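Local structure of GEO10716p1 (Drosophila melanogaster, 7BTG) at residues 3-8 with 83-88; 10-15 with 125-130; 16-21 with 35-40. The protein probably removes phosphate from phosphorylated arginine residues in proteins, as a member of the low molecular weight protein tyrosine phosphatase family. The protein carries 1 engineered substitution. All coordinates share one frame; numbering follows the deposited sequence.

Contacts 1 and 2 meet at one bound phosphate, and contact 3 packs the helix that starts there against the sheet. Contact 1 pairs the strand leading into the site with its neighbour, contact 2 brings Asp125 up to the bound phosphate, with Tyr127 packed beside it on Thr11 and Cys12, and contact 3 fixes the helix leaving the site to the edge strand 34-39. Centres of contacts 1 and 2 lie about 12 Å apart, joined by a salt bridge between Asp86 OD2 and Arg13 NH1 (2.8 Å). Contacts 1 and 3, with centres about 9 Å apart, share the sheet through Val3 O and Asp36 N (3.0 Å). Asn10 ND2 reaches Ser37 OG at 3.1 Å, linking contacts 2 and 3.

Contact 1: residues 3-8 with 83-88. Engineered in segment 3-8: Ser7 (natural residue Cys). With PO4 (phosphate ion), chain B.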
loop_
_atom_site.group_PDB
_atom_site.type_symbol
_atom_site.label_atom_id
_atom_site.label_comp_id
_atom_site.label_asym_id
_atom_site.label_seq_id
_atom_site.Cartn_x
_atom_site.Cartn_y
_atom_site.Cartn_z
ATOM N N VAL A 3 -8.112 -5.258 -0.024
ATOM C CA VAL A 3 -7.109 -4.374 -0.605
ATOM C C VAL A 3 -5.730 -4.816 -0.139
ATOM O O VAL A 3 -5.530 -5.077 1.054
ATOM C CB VAL A 3 -7.350 -2.902 -0.230
ATOM C CG1 VAL A 3 -6.191 -2.033 -0.729
ATOM C CG2 VAL A 3 -8.656 -2.402 -0.817
ATOM N N LEU A 4 -4.786 -4.889 -1.081
ATOM C CA LEU A 4 -3.389 -5.237 -0.822
ATOM C C LEU A 4 -2.495 -4.086 -1.273
ATOM O O LEU A 4 -2.518 -3.712 -2.447
ATOM C CB LEU A 4 -3.010 -6.521 -1.563
ATOM C CG LEU A 4 -1.591 -7.046 -1.337
ATOM C CD1 LEU A 4 -1.452 -7.582 0.075
ATOM C CD2 LEU A 4 -1.263 -8.124 -2.372
ATOM N N PHE A 5 -1.720 -3.515 -0.347
ATOM C CA PHE A 5 -0.731 -2.508 -0.705
ATOM C C PHE A 5 0.615 -3.184 -0.955
ATOM O O PHE A 5 0.997 -4.111 -0.236
ATOM C CB PHE A 5 -0.589 -1.451 0.388
ATOM C CG PHE A 5 -1.794 -0.559 0.540
ATOM C CD1 PHE A 5 -2.084 0.393 -0.402
ATOM C CD2 PHE A 5 -2.613 -0.652 1.658
ATOM C CE1 PHE A 5 -3.192 1.244 -0.252
ATOM C CE2 PHE A 5 -3.721 0.198 1.816
ATOM C CZ PHE A 5 -4.005 1.140 0.854
ATOM N N VAL A 6 1.335 -2.726 -1.980
ATOM C CA VAL A 6 2.580 -3.373 -2.384
ATOM C C VAL A 6 3.687 -2.340 -2.513
ATOM O O VAL A 6 3.521 -1.317 -3.188
ATOM C CB VAL A 6 2.418 -4.166 -3.686
ATOM C CG1 VAL A 6 3.794 -4.701 -4.161
ATOM C CG2 VAL A 6 1.485 -5.330 -3.439
ATOM N N SER A 7 4.803 -2.591 -1.831
ATOM C CA SER A 7 6.017 -1.810 -1.978
ATOM C C SER A 7 7.153 -2.788 -2.215
ATOM O O SER A 7 6.979 -3.996 -2.057
ATOM C CB SER A 7 6.291 -0.927 -0.749
ATOM O OG SER A 7 6.372 -1.672 0.458
ATOM N N ILE A 8 8.334 -2.286 -2.593
ATOM C CA ILE A 8 9.389 -3.238 -2.926
ATOM C C ILE A 8 9.830 -3.994 -1.678
ATOM O O ILE A 8 9.939 -5.226 -1.693
ATOM C CB ILE A 8 10.559 -2.555 -3.665
ATOM C CG1 ILE A 8 11.492 -3.632 -4.198
ATOM C CG2 ILE A 8 11.349 -1.589 -2.788
ATOM C CD1 ILE A 8 12.499 -3.138 -5.169
ATOM N N PHE A 83 -2.350 -2.192 -4.812
ATOM C CA PHE A 83 -1.818 -0.857 -5.042
ATOM C C PHE A 83 -0.298 -0.899 -5.032
ATOM O O PHE A 83 0.305 -1.347 -4.053
ATOM C CB PHE A 83 -2.328 0.121 -3.988
ATOM C CG PHE A 83 -3.795 0.438 -4.131
ATOM C CD1 PHE A 83 -4.272 1.025 -5.296
ATOM C CD2 PHE A 83 -4.688 0.145 -3.119
ATOM C CE1 PHE A 83 -5.606 1.305 -5.451
ATOM C CE2 PHE A 83 -6.024 0.428 -3.265
ATOM C CZ PHE A 83 -6.481 1.022 -4.431
ATOM N N ALA A 84 0.303 -0.442 -6.125
ATOM C CA ALA A 84 1.731 -0.180 -6.202
ATOM C C ALA A 84 2.051 1.234 -5.726
ATOM O O ALA A 84 1.238 2.153 -5.850
ATOM C CB ALA A 84 2.209 -0.353 -7.650
ATOM N N MET A 85 3.249 1.410 -5.175
ATOM C CA MET A 85 3.719 2.754 -4.847
ATOM C C MET A 85 4.435 3.411 -6.015
ATOM O O MET A 85 4.377 4.643 -6.159
ATOM C CB MET A 85 4.662 2.704 -3.639
ATOM C CG MET A 85 4.070 1.992 -2.463
ATOM S SD MET A 85 2.664 2.944 -1.747
ATOM C CE MET A 85 1.716 1.579 -1.087
ATOM N N ASP A 86 5.058 2.582 -6.857
ATOM C CA ASP A 86 6.037 2.890 -7.895
ATOM C C ASP A 86 5.562 2.364 -9.236
ATOM O O ASP A 86 4.857 1.354 -9.312
ATOM C CB ASP A 86 7.392 2.172 -7.648
ATOM C CG ASP A 86 8.250 2.905 -6.729
ATOM O OD1 ASP A 86 8.186 4.150 -6.807
ATOM O OD2 ASP A 86 8.965 2.259 -5.936
ATOM N N ASN A 87 6.074 2.965 -10.303
ATOM C CA ASN A 87 5.847 2.336 -11.591
ATOM C C ASN A 87 6.714 1.098 -11.746
ATOM O O ASN A 87 6.335 0.156 -12.448
ATOM C CB ASN A 87 6.088 3.326 -12.716
ATOM C CG ASN A 87 5.428 2.887 -13.996
ATOM O OD1 ASN A 87 6.099 2.593 -14.997
ATOM N ND2 ASN A 87 4.102 2.801 -13.968
ATOM N N SER A 88 7.855 1.060 -11.058
ATOM C CA SER A 88 8.602 -0.184 -10.944
ATOM C C SER A 88 7.742 -1.288 -10.340
ATOM O O SER A 88 7.614 -2.373 -10.924
ATOM C CB SER A 88 9.864 0.025 -10.110
ATOM O OG SER A 88 10.374 -1.230 -9.678
HETATM P P PO4 B . 9.344 -0.009 1.056
HETATM O O1 PO4 B . 8.687 -1.088 1.896
HETATM O O2 PO4 B . 10.665 0.368 1.674
HETATM O O3 PO4 B . 8.536 1.265 0.992
HETATM O O4 PO4 B . 9.514 -0.487 -0.385
#
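At the middle of the parallel four-stranded sheet, strands 2-7 and 81-84 pair with Phe5 beside Phe83. The backbone of Phe83 bridges two residues of its neighbour: its N donates to Leu4 O (2.8 Å), and its O accepts from Val6 N (2.7 Å). Further along, Met85 N to Val6 O is a weak bond at 3.4 Å, where the strands part. Phe5 and Phe83 carry nearly the same first torsion, -69° and -70°, with CG anti to the carbonyl carbon, which lays the rings side by side on one face of the sheet. The planes are near parallel (29°), but the rings are slid apart, with centroids 5.5 Å from each other, and barely overlap; Phe5 CE1 touches Phe83 CD2 at 3.4 Å. Val3 CG1 closes on the edge of the Phe83 ring, 3.5 Å from CE2. The Met85 chain bends back so that CE lies 4.0 Å from Phe5 CD1. Ala17 and Leu21 of helix 13-27 cover Phe5, while Phe149 meets Phe83 edge-to-face. Near the C-terminal end of the strand, engineered Ser7, a cysteine in the natural protein, has OG near the phosphate and bonded to Ser14 OG. A first strand running straight into the P-loop is typical of low molecular weight phosphatases.

Contact 2: residues 10-15 with 125-130. With PO4 (phosphate ion), chain B.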
loop_
_atom_site.group_PDB
_atom_site.type_symbol
_atom_site.label_atom_id
_atom_site.label_comp_id
_atom_site.label_asym_id
_atom_site.label_seq_id
_atom_site.Cartn_x
_atom_site.Cartn_y
_atom_site.Cartn_z
ATOM N N ASN A 10 8.183 -3.993 1.468
ATOM C CA ASN A 10 7.123 -4.294 2.438
ATOM C C ASN A 10 7.575 -3.976 3.858
ATOM O O ASN A 10 7.336 -4.724 4.807
ATOM C CB ASN A 10 6.646 -5.740 2.335
ATOM C CG ASN A 10 5.389 -5.984 3.143
ATOM O OD1 ASN A 10 5.134 -7.097 3.617
ATOM N ND2 ASN A 10 4.604 -4.924 3.335
ATOM N N THR A 11 8.224 -2.829 3.998
ATOM C CA THR A 11 8.783 -2.411 5.272
ATOM C C THR A 11 8.611 -0.926 5.537
ATOM O O THR A 11 8.727 -0.519 6.693
ATOM C CB THR A 11 10.284 -2.779 5.333
ATOM O OG1 THR A 11 10.861 -2.358 6.571
ATOM C CG2 THR A 11 11.056 -2.148 4.173
ATOM N N CYS A 12 8.305 -0.103 4.526
ATOM C CA CYS A 12 8.075 1.323 4.742
ATOM C C CYS A 12 6.703 1.734 4.217
ATOM O O CYS A 12 5.756 1.863 4.992
ATOM C CB CYS A 12 9.165 2.160 4.066
ATOM S SG CYS A 12 10.842 1.935 4.709
ATOM N N ARG A 13 6.581 1.888 2.895
ATOM C CA ARG A 13 5.380 2.471 2.304
ATOM C C ARG A 13 4.159 1.573 2.480
ATOM O O ARG A 13 3.093 2.045 2.888
ATOM C CB ARG A 13 5.621 2.779 0.821
ATOM C CG ARG A 13 6.635 3.867 0.592
ATOM C CD ARG A 13 7.087 3.884 -0.850
ATOM N NE ARG A 13 7.828 2.658 -1.149
ATOM C CZ ARG A 13 8.301 2.332 -2.353
ATOM N NH1 ARG A 13 8.114 3.153 -3.390
ATOM N NH2 ARG A 13 8.959 1.180 -2.514
ATOM N N SER A 14 4.280 0.286 2.155
ATOM C CA SER A 14 3.096 -0.557 2.183
ATOM C C SER A 14 2.563 -0.793 3.601
ATOM O O SER A 14 1.336 -0.778 3.791
ATOM C CB SER A 14 3.329 -1.890 1.450
ATOM O OG SER A 14 4.592 -2.502 1.694
ATOM N N PRO A 15 3.403 -1.008 4.623
ATOM C CA PRO A 15 2.825 -1.159 5.970
ATOM C C PRO A 15 2.183 0.120 6.466
ATOM O O PRO A 15 1.180 0.064 7.188
ATOM C CB PRO A 15 4.025 -1.562 6.842
ATOM C CG PRO A 15 5.068 -2.049 5.885
ATOM C CD PRO A 15 4.862 -1.252 4.629
ATOM N N ASP A 125 10.273 5.374 -2.306
ATOM C CA ASP A 125 10.832 4.547 -1.236
ATOM C C ASP A 125 11.615 5.398 -0.245
ATOM O O ASP A 125 12.641 5.969 -0.622
ATOM C CB ASP A 125 11.758 3.475 -1.818
ATOM C CG ASP A 125 12.185 2.456 -0.784
ATOM O OD1 ASP A 125 11.927 2.658 0.430
ATOM O OD2 ASP A 125 12.766 1.437 -1.187
ATOM N N PRO A 126 11.185 5.502 1.014
ATOM C CA PRO A 126 11.937 6.283 2.008
ATOM C C PRO A 126 13.028 5.516 2.732
ATOM O O PRO A 126 13.742 6.128 3.527
ATOM C CB PRO A 126 10.842 6.686 3.006
ATOM C CG PRO A 126 9.923 5.513 3.015
ATOM C CD PRO A 126 9.914 5.001 1.567
ATOM N N TYR A 127 13.158 4.208 2.475
ATOM C CA TYR A 127 14.071 3.340 3.226
ATOM C C TYR A 127 15.460 3.945 3.389
ATOM O O TYR A 127 16.032 3.907 4.481
ATOM C CB TYR A 127 14.180 1.975 2.537
ATOM C CG TYR A 127 14.857 0.886 3.354
ATOM C CD1 TYR A 127 16.240 0.689 3.294
ATOM C CD2 TYR A 127 14.116 0.042 4.158
ATOM C CE1 TYR A 127 16.860 -0.318 4.047
ATOM C CE2 TYR A 127 14.727 -0.962 4.910
ATOM C CZ TYR A 127 16.096 -1.133 4.846
ATOM O OH TYR A 127 16.671 -2.127 5.597
ATOM N N PHE A 128 16.015 4.511 2.324
ATOM C CA PHE A 128 17.407 4.954 2.298
ATOM C C PHE A 128 17.541 6.468 2.371
ATOM O O PHE A 128 18.642 6.998 2.192
ATOM C CB PHE A 128 18.083 4.453 1.026
ATOM C CG PHE A 128 17.345 4.858 -0.218
ATOM C CD1 PHE A 128 16.415 4.006 -0.792
ATOM C CD2 PHE A 128 17.551 6.100 -0.784
ATOM C CE1 PHE A 128 15.723 4.383 -1.918
ATOM C CE2 PHE A 128 16.854 6.493 -1.909
ATOM C CZ PHE A 128 15.933 5.626 -2.480
ATOM N N ILE A 129 16.443 7.173 2.587
ATOM C CA ILE A 129 16.448 8.626 2.646
ATOM C C ILE A 129 16.760 9.026 4.079
ATOM O O ILE A 129 16.065 8.607 5.012
ATOM C CB ILE A 129 15.100 9.195 2.187
ATOM C CG1 ILE A 129 14.878 8.881 0.709
ATOM C CG2 ILE A 129 15.047 10.689 2.436
ATOM C CD1 ILE A 129 15.880 9.558 -0.232
ATOM N N GLN A 130 17.814 9.817 4.259
ATOM C CA GLN A 130 18.262 10.153 5.604
ATOM C C GLN A 130 17.240 11.053 6.292
ATOM O O GLN A 130 16.759 12.030 5.712
ATOM C CB GLN A 130 19.635 10.825 5.568
ATOM C CG GLN A 130 20.428 10.650 6.882
ATOM C CD GLN A 130 21.629 11.591 7.011
ATOM O OE1 GLN A 130 22.419 11.747 6.084
ATOM N NE2 GLN A 130 21.759 12.226 8.171
HETATM P P PO4 B . 9.344 -0.009 1.056
HETATM O O1 PO4 B . 8.687 -1.088 1.896
HETATM O O2 PO4 B . 10.665 0.368 1.674
HETATM O O3 PO4 B . 8.536 1.265 0.992
HETATM O O4 PO4 B . 9.514 -0.487 -0.385
#
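Arg13 and Asp125 meet face to backbone: CA of Asp125 sits 3.4 Å above the guanidinium plane, over its centre, while the edge of the same group is turned to the phosphate. A bend at the third torsion of Arg13 (chi3 -66°) swings the guanidinium round to make this forked grip, in which NE donates to PO4 O3 at 2.7 Å and NH2 donates to PO4 O4 at 2.8 Å, the latter almost straight (174°). O3 also takes the backbone N-H of Arg13, and O1 those of Thr11 and Cys12, so the anion lies in a nest of N-H groups at the start of helix 13-27, whose dipole would probably help hold its charge. The carboxylate of Asp125 lies next to the guanidinium and comes to another oxygen of the phosphate, OD1 2.9 Å from PO4 O2. Its OD2 stands 4.0 Å from Arg13 NH2 but well out of the guanidinium plane, so attraction there is of charges alone. Tyr127 N donates to Asp125 OD1 at 2.8 Å from above the carboxylate plane, an Asx turn that probably restrains the turning of the carboxylate. Cys12 SG comes to the edge of the Tyr127 ring, 3.8 Å from CD2, and Thr11 CG2 touches the same ring obliquely. Cys12 CB packs on Pro126 CG at 3.6 Å. The Asp-Pro-Tyr loop carries the general acid in relatives. It lies between strand 107-110 and helix 133-154, whose Phe135 backs Cys12 and Pro126, while Asn44 bonds Tyr127 OH and Ser7 of strand 2-7 adjoins Arg13.

Contact 3: residues 16-21 with 35-40; sequences MAEAIL and VDSAGL
Glu18 and Ser37 make the polar grip between helix 16-21 and strand 35-39. The Glu18 chain is extended, with CG anti to the backbone N (chi1 177°), and this carries its carboxylate over the strand. Ser37 OG donates to Glu18 OE1 at 2.8 Å, meeting the oxygen nearly along its C-O axis. The aliphatic part of Glu18 slides past Val35 in the reverse direction, CG to CG1 being 4.0 Å. Next to it the packing is purely apolar and buried: Leu21 CD2 rests on Val35 CG2 at 3.8 Å, and Phe5 touches both residues. The other side is looser and partly open to solvent. There Asp36 OD2 is 3.9 Å from Glu18 OE2, a closeness of like charges probably eased by Arg69, paired with Asp36 OD1, and Lys22, paired with Glu18 OE2. An alanine in place of Glu18 would probably leave Ser37 OG without its acceptor and Lys22 without its mate, and open a gap beside Val35. Helix and strand segments run antiparallel at 177°, their axes 7.5 Å apart, as expected within the beta-alpha-beta crossover of strand 2-7, helix 13-27 and strand 34-39.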
loop_
_atom_site.group_PDB
_atom_site.type_symbol
_atom_site.label_atom_id
_atom_site.label_comp_id
_atom_site.label_asym_id
_atom_site.label_seq_id
_atom_site.Cartn_x
_atom_site.Cartn_y
_atom_site.Cartn_z
ATOM N N MET A 16 2.730 1.275 6.097
ATOM C CA MET A 16 2.098 2.535 6.469
ATOM C C MET A 16 0.727 2.658 5.810
ATOM O O MET A 16 -0.276 2.965 6.471
ATOM C CB MET A 16 3.001 3.707 6.080
ATOM C CG MET A 16 3.885 4.204 7.202
ATOM S SD MET A 16 4.750 5.715 6.729
ATOM C CE MET A 16 5.657 5.136 5.306
ATOM N N ALA A 17 0.666 2.404 4.502
ATOM C CA ALA A 17 -0.612 2.409 3.804
ATOM C C ALA A 17 -1.601 1.437 4.444
ATOM O O ALA A 17 -2.780 1.763 4.629
ATOM C CB ALA A 17 -0.391 2.067 2.326
ATOM N N GLU A 18 -1.140 0.237 4.797
ATOM C CA GLU A 18 -2.041 -0.730 5.411
ATOM C C GLU A 18 -2.661 -0.179 6.687
ATOM O O GLU A 18 -3.877 -0.258 6.886
ATOM C CB GLU A 18 -1.309 -2.028 5.715
ATOM C CG GLU A 18 -2.206 -3.031 6.418
ATOM C CD GLU A 18 -1.452 -4.279 6.792
ATOM O OE1 GLU A 18 -0.312 -4.421 6.317
ATOM O OE2 GLU A 18 -1.993 -5.112 7.550
ATOM N N ALA A 19 -1.837 0.389 7.560
ATOM C CA ALA A 19 -2.332 0.870 8.843
ATOM C C ALA A 19 -3.230 2.095 8.672
ATOM O O ALA A 19 -4.240 2.237 9.377
ATOM C CB ALA A 19 -1.150 1.197 9.751
ATOM N N ILE A 20 -2.869 2.985 7.739
ATOM C CA ILE A 20 -3.649 4.194 7.471
ATOM C C ILE A 20 -5.053 3.841 6.999
ATOM O O ILE A 20 -6.053 4.367 7.507
ATOM C CB ILE A 20 -2.928 5.072 6.435
ATOM C CG1 ILE A 20 -1.884 5.947 7.123
ATOM C CG2 ILE A 20 -3.938 5.903 5.637
ATOM C CD1 ILE A 20 -0.943 6.638 6.167
ATOM N N LEU A 21 -5.149 2.962 6.004
ATOM C CA LEU A 21 -6.451 2.593 5.473
ATOM C C LEU A 21 -7.247 1.808 6.501
ATOM O O LEU A 21 -8.478 1.933 6.572
ATOM C CB LEU A 21 -6.294 1.776 4.191
ATOM C CG LEU A 21 -7.647 1.400 3.594
ATOM C CD1 LEU A 21 -8.402 2.692 3.315
ATOM C CD2 LEU A 21 -7.523 0.538 2.338
ATOM N N VAL A 35 -7.663 -5.333 4.746
ATOM C CA VAL A 35 -6.513 -4.589 4.255
ATOM C C VAL A 35 -5.258 -5.346 4.669
ATOM O O VAL A 35 -5.178 -5.856 5.790
ATOM C CB VAL A 35 -6.498 -3.147 4.809
ATOM C CG1 VAL A 35 -5.389 -2.326 4.171
ATOM C CG2 VAL A 35 -7.847 -2.481 4.593
ATOM N N ASP A 36 -4.289 -5.434 3.762
ATOM C CA ASP A 36 -3.065 -6.186 4.009
ATOM C C ASP A 36 -1.941 -5.548 3.199
ATOM O O ASP A 36 -2.161 -4.601 2.438
ATOM C CB ASP A 36 -3.255 -7.673 3.660
ATOM C CG ASP A 36 -2.108 -8.549 4.159
ATOM O OD1 ASP A 36 -1.924 -9.666 3.616
ATOM O OD2 ASP A 36 -1.384 -8.106 5.080
ATOM N N SER A 37 -0.723 -6.070 3.348
ATOM C CA SER A 37 0.356 -5.555 2.519
ATOM C C SER A 37 1.400 -6.643 2.292
ATOM O O SER A 37 1.473 -7.634 3.027
ATOM C CB SER A 37 0.984 -4.287 3.114
ATOM O OG SER A 37 1.647 -4.526 4.345
ATOM N N ALA A 38 2.170 -6.466 1.216
ATOM C CA ALA A 38 3.141 -7.460 0.793
ATOM C C ALA A 38 4.222 -6.757 -0.019
ATOM O O ALA A 38 4.106 -5.568 -0.343
ATOM C CB ALA A 38 2.464 -8.586 0.002
ATOM N N GLY A 39 5.273 -7.515 -0.378
ATOM C CA GLY A 39 6.448 -6.942 -1.007
ATOM C C GLY A 39 6.924 -7.761 -2.190
ATOM O O GLY A 39 6.367 -8.809 -2.509
ATOM N N LEU A 40 7.975 -7.260 -2.831
ATOM C CA LEU A 40 8.492 -7.836 -4.068
ATOM C C LEU A 40 9.942 -8.333 -3.954
ATOM O O LEU A 40 10.544 -8.685 -4.974
ATOM C CB LEU A 40 8.351 -6.800 -5.191
ATOM C CG LEU A 40 6.915 -6.275 -5.405
ATOM C CD1 LEU A 40 6.897 -5.041 -6.237
ATOM C CD2 LEU A 40 6.004 -7.333 -6.056
#